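Local coordinates for flagellar brake protein YcgR (Escherichia coli K-12, PDB 5Y6G) that acts as a flagellar brake, its PilZ domain, the part present here, binding cyclic di-GMP so that the protein engages the flagellar motor and slows swimming and swarming, at residues Y17-K22 and I62-G67; G70-D75 and E111-R116. One frame throughout, in Å; residues are numbered along the deposited sequence.

Contact 1 of 2, residues Y17-K22 and I62-G67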
ATOM      1  N   TYR A  17      -2.131  -8.229   1.500  1.00 39.53           N
ATOM      2  CA  TYR A  17      -2.428  -7.494   2.719  1.00 36.69           C
ATOM      3  C   TYR A  17      -3.345  -6.325   2.388  1.00 42.30           C
ATOM      4  O   TYR A  17      -3.109  -5.592   1.424  1.00 38.17           O
ATOM      5  CB  TYR A  17      -1.149  -6.983   3.383  1.00 43.82           C
ATOM      6  CG  TYR A  17      -0.239  -8.081   3.877  1.00 46.36           C
ATOM      7  CD1 TYR A  17       1.039  -8.238   3.359  1.00 52.38           C
ATOM      8  CD2 TYR A  17      -0.662  -8.966   4.858  1.00 42.22           C
ATOM      9  CE1 TYR A  17       1.874  -9.242   3.810  1.00 53.44           C
ATOM     10  CE2 TYR A  17       0.164  -9.974   5.315  1.00 50.07           C
ATOM     11  CZ  TYR A  17       1.431 -10.108   4.788  1.00 55.62           C
ATOM     12  OH  TYR A  17       2.257 -11.111   5.241  1.00 61.07           O
ATOM     13  N   PHE A  18      -4.387  -6.153   3.195  1.00 35.31           N
ATOM     14  CA  PHE A  18      -5.433  -5.179   2.924  1.00 32.80           C
ATOM     15  C   PHE A  18      -5.331  -3.989   3.868  1.00 45.64           C
ATOM     16  O   PHE A  18      -5.005  -4.142   5.050  1.00 37.40           O
ATOM     17  CB  PHE A  18      -6.814  -5.823   3.046  1.00 28.21           C
ATOM     18  CG  PHE A  18      -7.096  -6.856   1.992  1.00 38.06           C
ATOM     19  CD1 PHE A  18      -7.667  -6.489   0.787  1.00 40.00           C
ATOM     20  CD2 PHE A  18      -6.794  -8.193   2.206  1.00 44.96           C
ATOM     21  CE1 PHE A  18      -7.934  -7.430  -0.186  1.00 42.72           C
ATOM     22  CE2 PHE A  18      -7.059  -9.141   1.234  1.00 45.19           C
ATOM     23  CZ  PHE A  18      -7.629  -8.758   0.037  1.00 42.83           C
ATOM     24  N   CYS A  19      -5.611  -2.803   3.332  1.00 34.88           N
ATOM     25  CA  CYS A  19      -5.674  -1.561   4.084  1.00 30.38           C
ATOM     26  C   CYS A  19      -7.047  -0.930   3.887  1.00 27.70           C
ATOM     27  O   CYS A  19      -7.753  -1.230   2.921  1.00 38.33           O
ATOM     28  CB  CYS A  19      -4.586  -0.572   3.635  1.00 29.32           C
ATOM     29  SG  CYS A  19      -2.957  -1.297   3.351  1.00 35.84           S
ATOM     30  N   GLN A  20      -7.423  -0.038   4.800  1.00 27.81           N
ATOM     31  CA  GLN A  20      -8.704   0.640   4.660  1.00 28.49           C
ATOM     32  C   GLN A  20      -8.670   1.963   5.407  1.00 34.02           C
ATOM     33  O   GLN A  20      -7.901   2.149   6.354  1.00 34.44           O
ATOM     34  CB  GLN A  20      -9.862  -0.227   5.163  1.00 27.47           C
ATOM     35  CG  GLN A  20      -9.768  -0.608   6.629  1.00 32.55           C
ATOM     36  CD  GLN A  20     -10.950  -1.438   7.085  1.00 41.12           C
ATOM     37  OE1 GLN A  20     -11.774  -1.860   6.274  1.00 39.85           O
ATOM     38  NE2 GLN A  20     -11.044  -1.671   8.389  1.00 46.05           N
ATOM     39  N   THR A  21      -9.527   2.879   4.964  1.00 28.86           N
ATOM     40  CA  THR A  21      -9.667   4.188   5.585  1.00 28.81           C
ATOM     41  C   THR A  21     -11.022   4.754   5.189  1.00 39.73           C
ATOM     42  O   THR A  21     -11.643   4.304   4.221  1.00 36.88           O
ATOM     43  CB  THR A  21      -8.530   5.133   5.176  1.00 34.42           C
ATOM     44  OG1 THR A  21      -8.687   6.396   5.834  1.00 37.03           O
ATOM     45  CG2 THR A  21      -8.523   5.350   3.668  1.00 28.32           C
ATOM     46  N   LYS A  22     -11.484   5.734   5.956  1.00 39.89           N
ATOM     47  CA  LYS A  22     -12.787   6.343   5.728  1.00 31.00           C
ATOM     48  C   LYS A  22     -12.643   7.609   4.891  1.00 39.65           C
ATOM     49  O   LYS A  22     -11.642   8.325   4.978  1.00 36.77           O
ATOM     50  CB  LYS A  22     -13.480   6.665   7.054  1.00 37.56           C
ATOM     51  CG  LYS A  22     -13.727   5.452   7.934  1.00 41.16           C
ATOM     52  CD  LYS A  22     -14.481   5.833   9.199  1.00 53.19           C
ATOM     53  CE  LYS A  22     -15.871   6.354   8.876  1.00 67.80           C
ATOM     54  NZ  LYS A  22     -16.710   5.312   8.224  1.00 72.72           N
ATOM     55  N   ILE A  62      -4.489   5.454   8.464  1.00 41.62           N
ATOM     56  CA  ILE A  62      -4.883   4.374   7.571  1.00 32.57           C
ATOM     57  C   ILE A  62      -4.568   3.051   8.248  1.00 32.25           C
ATOM     58  O   ILE A  62      -3.461   2.843   8.761  1.00 30.06           O
ATOM     59  CB  ILE A  62      -4.166   4.502   6.220  1.00 34.10           C
ATOM     60  CG1 ILE A  62      -4.505   5.842   5.563  1.00 23.91           C
ATOM     61  CG2 ILE A  62      -4.537   3.340   5.307  1.00 26.13           C
ATOM     62  CD1 ILE A  62      -3.762   6.089   4.269  1.00 24.06           C
ATOM     63  N   GLU A  63      -5.547   2.154   8.279  1.00 28.66           N
ATOM     64  CA  GLU A  63      -5.375   0.859   8.926  1.00 33.70           C
ATOM     65  C   GLU A  63      -4.707  -0.092   7.940  1.00 30.90           C
ATOM     66  O   GLU A  63      -5.312  -0.483   6.935  1.00 37.72           O
ATOM     67  CB  GLU A  63      -6.709   0.300   9.412  1.00 30.02           C
ATOM     68  CG  GLU A  63      -6.543  -0.930  10.284  1.00 42.88           C
ATOM     69  CD  GLU A  63      -7.834  -1.359  10.947  1.00 47.21           C
ATOM     70  OE1 GLU A  63      -8.449  -2.340  10.478  1.00 46.68           O
ATOM     71  OE2 GLU A  63      -8.236  -0.709  11.935  1.00 33.33           O
ATOM     72  N   VAL A  64      -3.460  -0.448   8.220  1.00 27.76           N
ATOM     73  CA  VAL A  64      -2.712  -1.418   7.430  1.00 32.18           C
ATOM     74  C   VAL A  64      -2.676  -2.718   8.218  1.00 33.55           C
ATOM     75  O   VAL A  64      -1.985  -2.818   9.238  1.00 44.56           O
ATOM     76  CB  VAL A  64      -1.295  -0.925   7.116  1.00 33.81           C
ATOM     77  CG1 VAL A  64      -0.554  -1.957   6.271  1.00 26.55           C
ATOM     78  CG2 VAL A  64      -1.347   0.420   6.417  1.00 31.82           C
ATOM     79  N   ASN A  65      -3.410  -3.719   7.745  1.00 35.64           N
ATOM     80  CA  ASN A  65      -3.538  -5.001   8.433  1.00 36.47           C
ATOM     81  C   ASN A  65      -2.496  -5.957   7.861  1.00 43.82           C
ATOM     82  O   ASN A  65      -2.692  -6.538   6.790  1.00 41.14           O
ATOM     83  CB  ASN A  65      -4.953  -5.547   8.281  1.00 29.62           C
ATOM     84  CG  ASN A  65      -5.238  -6.705   9.216  1.00 36.22           C
ATOM     85  OD1 ASN A  65      -4.377  -7.553   9.454  1.00 39.60           O
ATOM     86  ND2 ASN A  65      -6.451  -6.747   9.754  1.00 30.89           N
ATOM     87  N   MET A  66      -1.383  -6.122   8.581  1.00 39.75           N
ATOM     88  CA  MET A  66      -0.284  -6.979   8.150  1.00 45.45           C
ATOM     89  C   MET A  66      -0.407  -8.407   8.669  1.00 49.71           C
ATOM     90  O   MET A  66       0.614  -9.074   8.882  1.00 54.59           O
ATOM     91  CB  MET A  66       1.055  -6.375   8.576  1.00 45.79           C
ATOM     92  CG  MET A  66       1.360  -5.038   7.933  1.00 43.32           C
ATOM     93  SD  MET A  66       1.347  -5.141   6.134  1.00 45.18           S
ATOM     94  CE  MET A  66       2.548  -6.440   5.855  1.00 46.59           C
ATOM     95  N   GLY A  67      -1.628  -8.888   8.890  1.00 48.11           N
ATOM     96  CA  GLY A  67      -1.808 -10.277   9.283  1.00 55.32           C
ATOM     97  C   GLY A  67      -1.122 -10.588  10.600  1.00 59.33           C
ATOM     98  O   GLY A  67      -1.241  -9.848  11.581  1.00 50.59           O
TER
HETATM   99  O   HOH W   1      -6.804  -2.940   6.789  1.00 36.29           O
HETATM  100  O   HOH W   2      -4.712  -7.905   5.573  1.00 39.73           O
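Y17 lays its ring against M66 at one end of an antiparallel strand pair in the PilZ beta-barrel, where strand 18-22 runs beside 58-65. The tyrosine CB lies 3.8 Å from N65 O and a little farther from M66 SD. CG begins the contact with the M66 methyl, and CD1 makes its closest approach, 3.4 Å from M66 CE. CE1 follows at 3.5 Å from M66 CE, with CZ farther off. On the other flank of the ring, CD2 and CE2 run past the carbonyls of N65 and M66, and the tip, OH, hydrogen-bonds E124 on helix 108-129. The methionine bends at both chi2 (-57°) and chi3 (-56°), folding CE over the ring face, 3.6 Å from the centroid, as a CH-pi contact. SD lies over the same ring at 4.4 Å from the centroid, a Met-aromatic pair. With an alanine for the tyrosine, the M66 methyl would probably lose its aromatic surface and E124 its phenolic partner. Farther along, Q20 and E63 exchange two backbone bonds, both 3.0 Å, from Q20 N to E63 O and from E63 N to Q20 O. On the buried side C19 SG meets both methyls of V64. On the other, the Q20 and E63 side chains run alongside each other, but their NE2-OE1 bond is weak, while E63 OE2 is held by H73. A water accepts from F18 N and donates to N65 O. Just beyond, N65 OD1 receives G67 N at 3.1 Å, closing an Asx turn.

Contact 2 of 2, residues G70-D75 and E111-R116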
ATOM      1  N   GLY A  70       0.786  -7.955  12.664  1.00 49.58           N
ATOM      2  CA  GLY A  70       0.087  -6.934  13.417  1.00 51.49           C
ATOM      3  C   GLY A  70      -0.697  -6.001  12.518  1.00 48.26           C
ATOM      4  O   GLY A  70      -0.653  -6.078  11.292  1.00 49.38           O
ATOM      5  N   VAL A  71      -1.439  -5.105  13.168  1.00 52.76           N
ATOM      6  CA  VAL A  71      -2.217  -4.072  12.500  1.00 48.24           C
ATOM      7  C   VAL A  71      -1.640  -2.718  12.885  1.00 44.99           C
ATOM      8  O   VAL A  71      -1.340  -2.471  14.058  1.00 47.71           O
ATOM      9  CB  VAL A  71      -3.715  -4.149  12.863  1.00 46.06           C
ATOM     10  CG1 VAL A  71      -4.329  -5.428  12.322  1.00 49.31           C
ATOM     11  CG2 VAL A  71      -3.901  -4.058  14.369  1.00 47.70           C
ATOM     12  N   PHE A  72      -1.494  -1.841  11.896  1.00 43.89           N
ATOM     13  CA  PHE A  72      -0.874  -0.540  12.091  1.00 41.24           C
ATOM     14  C   PHE A  72      -1.766   0.542  11.498  1.00 41.77           C
ATOM     15  O   PHE A  72      -2.618   0.281  10.645  1.00 38.90           O
ATOM     16  CB  PHE A  72       0.522  -0.488  11.449  1.00 46.04           C
ATOM     17  CG  PHE A  72       1.383  -1.682  11.765  1.00 47.41           C
ATOM     18  CD1 PHE A  72       1.220  -2.874  11.076  1.00 44.04           C
ATOM     19  CD2 PHE A  72       2.361  -1.613  12.745  1.00 47.55           C
ATOM     20  CE1 PHE A  72       2.009  -3.975  11.361  1.00 51.25           C
ATOM     21  CE2 PHE A  72       3.155  -2.711  13.033  1.00 48.50           C
ATOM     22  CZ  PHE A  72       2.978  -3.893  12.340  1.00 50.41           C
ATOM     23  N   HIS A  73      -1.557   1.773  11.963  1.00 36.32           N
ATOM     24  CA  HIS A  73      -2.309   2.929  11.494  1.00 40.90           C
ATOM     25  C   HIS A  73      -1.340   4.068  11.212  1.00 42.99           C
ATOM     26  O   HIS A  73      -0.567   4.459  12.089  1.00 45.68           O
ATOM     27  CB  HIS A  73      -3.359   3.360  12.523  1.00 32.15           C
ATOM     28  CG  HIS A  73      -4.348   2.286  12.865  1.00 46.24           C
ATOM     29  ND1 HIS A  73      -4.082   1.295  13.785  1.00 44.47           N
ATOM     30  CD2 HIS A  73      -5.602   2.051  12.411  1.00 45.88           C
ATOM     31  CE1 HIS A  73      -5.130   0.495  13.882  1.00 46.71           C
ATOM     32  NE2 HIS A  73      -6.066   0.932  13.058  1.00 44.66           N
ATOM     33  N   PHE A  74      -1.384   4.593   9.990  1.00 41.76           N
ATOM     34  CA  PHE A  74      -0.450   5.619   9.546  1.00 40.45           C
ATOM     35  C   PHE A  74      -1.197   6.775   8.904  1.00 35.69           C
ATOM     36  O   PHE A  74      -2.174   6.570   8.176  1.00 36.48           O
ATOM     37  CB  PHE A  74       0.561   5.061   8.536  1.00 41.21           C
ATOM     38  CG  PHE A  74       1.405   3.945   9.069  1.00 47.95           C
ATOM     39  CD1 PHE A  74       1.268   2.660   8.574  1.00 40.38           C
ATOM     40  CD2 PHE A  74       2.335   4.181  10.065  1.00 51.66           C
ATOM     41  CE1 PHE A  74       2.045   1.630   9.060  1.00 42.31           C
ATOM     42  CE2 PHE A  74       3.116   3.157  10.558  1.00 48.59           C
ATOM     43  CZ  PHE A  74       2.971   1.879  10.055  1.00 44.67           C
ATOM     44  N   ASP A  75      -0.735   7.991   9.174  1.00 33.54           N
ATOM     45  CA  ASP A  75      -1.175   9.133   8.395  1.00 31.39           C
ATOM     46  C   ASP A  75      -0.430   9.152   7.065  1.00 33.00           C
ATOM     47  O   ASP A  75       0.737   8.758   6.977  1.00 35.98           O
ATOM     48  CB  ASP A  75      -0.944  10.441   9.157  1.00 32.06           C
ATOM     49  CG  ASP A  75      -1.580  10.434  10.535  1.00 40.23           C
ATOM     50  OD1 ASP A  75      -0.970  10.986  11.477  1.00 47.87           O
ATOM     51  OD2 ASP A  75      -2.680   9.860  10.678  1.00 48.62           O
ATOM     52  N   GLU A 111       8.470   5.284  12.318  1.00 64.74           N
ATOM     53  CA  GLU A 111       9.476   4.635  11.483  1.00 67.30           C
ATOM     54  C   GLU A 111      10.004   3.363  12.136  1.00 59.91           C
ATOM     55  O   GLU A 111      10.448   2.446  11.435  1.00 61.02           O
ATOM     56  CB  GLU A 111      10.623   5.601  11.178  1.00 71.78           C
ATOM     57  CG  GLU A 111      11.420   6.045  12.392  1.00 80.31           C
ATOM     58  CD  GLU A 111      12.554   6.984  12.023  1.00 94.28           C
ATOM     59  OE1 GLU A 111      12.582   7.455  10.867  1.00 95.33           O
ATOM     60  OE2 GLU A 111      13.417   7.250  12.887  1.00 96.49           O
ATOM     61  N   ARG A 112       9.969   3.290  13.468  1.00 68.18           N
ATOM     62  CA  ARG A 112      10.237   2.027  14.149  1.00 71.97           C
ATOM     63  C   ARG A 112       9.310   0.937  13.629  1.00 66.83           C
ATOM     64  O   ARG A 112       9.752  -0.160  13.267  1.00 60.74           O
ATOM     65  CB  ARG A 112      10.066   2.202  15.660  1.00 73.53           C
ATOM     66  CG  ARG A 112      11.321   1.948  16.478  1.00 86.18           C
ATOM     67  CD  ARG A 112      12.134   3.220  16.689  1.00 94.19           C
ATOM     68  NE  ARG A 112      12.650   3.768  15.439  1.00100.73           N
ATOM     69  CZ  ARG A 112      13.451   4.826  15.363  1.00105.00           C
ATOM     70  NH1 ARG A 112      13.832   5.454  16.467  1.00107.53           N
ATOM     71  NH2 ARG A 112      13.873   5.257  14.182  1.00103.51           N
ATOM     72  N   GLN A 113       8.008   1.233  13.578  1.00 66.79           N
ATOM     73  CA  GLN A 113       7.037   0.275  13.057  1.00 68.27           C
ATOM     74  C   GLN A 113       7.294  -0.043  11.588  1.00 61.11           C
ATOM     75  O   GLN A 113       7.202  -1.203  11.171  1.00 57.08           O
ATOM     76  CB  GLN A 113       5.619   0.818  13.236  1.00 65.07           C
ATOM     77  CG  GLN A 113       5.207   1.037  14.682  1.00 69.48           C
ATOM     78  CD  GLN A 113       3.860   1.722  14.811  1.00 76.15           C
ATOM     79  OE1 GLN A 113       3.560   2.671  14.085  1.00 75.56           O
ATOM     80  NE2 GLN A 113       3.039   1.241  15.735  1.00 81.59           N
ATOM     81  N   LEU A 114       7.620   0.975  10.787  1.00 64.57           N
ATOM     82  CA  LEU A 114       7.794   0.759   9.353  1.00 54.83           C
ATOM     83  C   LEU A 114       8.984  -0.150   9.067  1.00 53.92           C
ATOM     84  O   LEU A 114       8.936  -0.982   8.152  1.00 56.52           O
ATOM     85  CB  LEU A 114       7.951   2.100   8.637  1.00 48.59           C
ATOM     86  CG  LEU A 114       6.664   2.919   8.523  1.00 50.71           C
ATOM     87  CD1 LEU A 114       6.941   4.277   7.906  1.00 42.04           C
ATOM     88  CD2 LEU A 114       5.622   2.165   7.706  1.00 46.70           C
ATOM     89  N   GLN A 115      10.066  -0.004   9.834  1.00 57.05           N
ATOM     90  CA  GLN A 115      11.196  -0.917   9.681  1.00 66.28           C
ATOM     91  C   GLN A 115      10.824  -2.328  10.118  1.00 63.28           C
ATOM     92  O   GLN A 115      11.250  -3.310   9.496  1.00 62.32           O
ATOM     93  CB  GLN A 115      12.400  -0.409  10.472  1.00 70.37           C
ATOM     94  CG  GLN A 115      13.355   0.443   9.651  1.00 81.56           C
ATOM     95  CD  GLN A 115      13.975  -0.333   8.504  1.00 77.38           C
ATOM     96  OE1 GLN A 115      14.055  -1.561   8.546  1.00 85.21           O
ATOM     97  NE2 GLN A 115      14.411   0.378   7.470  1.00 64.60           N
ATOM     98  N   ARG A 116      10.030  -2.449  11.181  1.00 65.67           N
ATOM     99  CA  ARG A 116       9.547  -3.762  11.601  1.00 67.12           C
ATOM    100  C   ARG A 116       8.812  -4.461  10.461  1.00 65.17           C
ATOM    101  O   ARG A 116       9.071  -5.632  10.160  1.00 71.65           O
ATOM    102  CB  ARG A 116       8.635  -3.620  12.823  1.00 70.11           C
ATOM    103  CG  ARG A 116       8.633  -4.821  13.756  1.00 76.55           C
ATOM    104  CD  ARG A 116       7.405  -4.823  14.661  1.00 78.52           C
ATOM    105  NE  ARG A 116       7.278  -3.597  15.444  1.00 82.48           N
ATOM    106  CZ  ARG A 116       6.206  -3.283  16.168  1.00 86.74           C
ATOM    107  NH1 ARG A 116       5.166  -4.106  16.206  1.00 78.83           N
ATOM    108  NH2 ARG A 116       6.172  -2.146  16.851  1.00 87.58           N
TER
HETATM  109  O   HOH W   3       0.468   1.772  14.206  1.00 46.65           O
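F72 and Q113 mark the closest backbone approach between strand 71-75 and helix 111-116, their CA atoms 8.0 Å apart. The two short axes come within 10.2 Å, and their directions differ by 129°, so the helix crosses the strand at a slant, and the space between is filled by side chains and one bridging water. F72 and F74, two residues apart on an extended strand, both point toward the helix, whereas H73 between them points away. Each phenylalanine has CG anti to its carbonyl carbon (chi1 -47° in F72, -60° in F74), which sends both rings out alongside one another. L114 sets CD2 over the face of F74, 4.0 Å from the centroid, as a CH-pi contact; the same methyl is 3.6 Å from F74 CZ. This is the packing of the C-terminal helix of the PilZ domain against its beta-barrel: I117 touches both phenylalanines, and the F74 ring also meets F103 on strand 93-104. The L114 side chain lies about 9 Å from a bound c-di-GMP. Q113, extended beyond CG, slides past both rings along one side, its amide plane almost perpendicular to each. Its CB and amide skirt F72, while OE1 lies 3.6 Å from F74 CE2. A water accepts from H73 N at 3.0 Å and, more weakly, from Q113 NE2, giving the amide an indirect tie to the strand backbone. R116, at the exposed margin, bends at chi3 and brings NH1 to 4.0 Å from F72 CE2. There the ring presents its edge to the face of the guanidinium group.

Overall arrangement
Contact 1 and contact 2 show two ways of joining parts of one small domain: strand to strand within the sheet, and sheet to helix. Strands 58-65 and 71-87 are neighbours, with V64 N probably bonded to F72 O and I62 N to F74 O, so the contacts share a seam. Contact 1 is partly buried and mixes backbone hydrogen bonds and waters with apolar pairs; contact 2 is more buried and packs two phenylalanine rings against a leucine methyl, a glutamine side chain and an arginine, with one water-mediated link, weak at Q113. M66 joins the two, packing its CG on F72 CE1, and helix 108-129 extends beyond contact 2 to meet Y17 and M66.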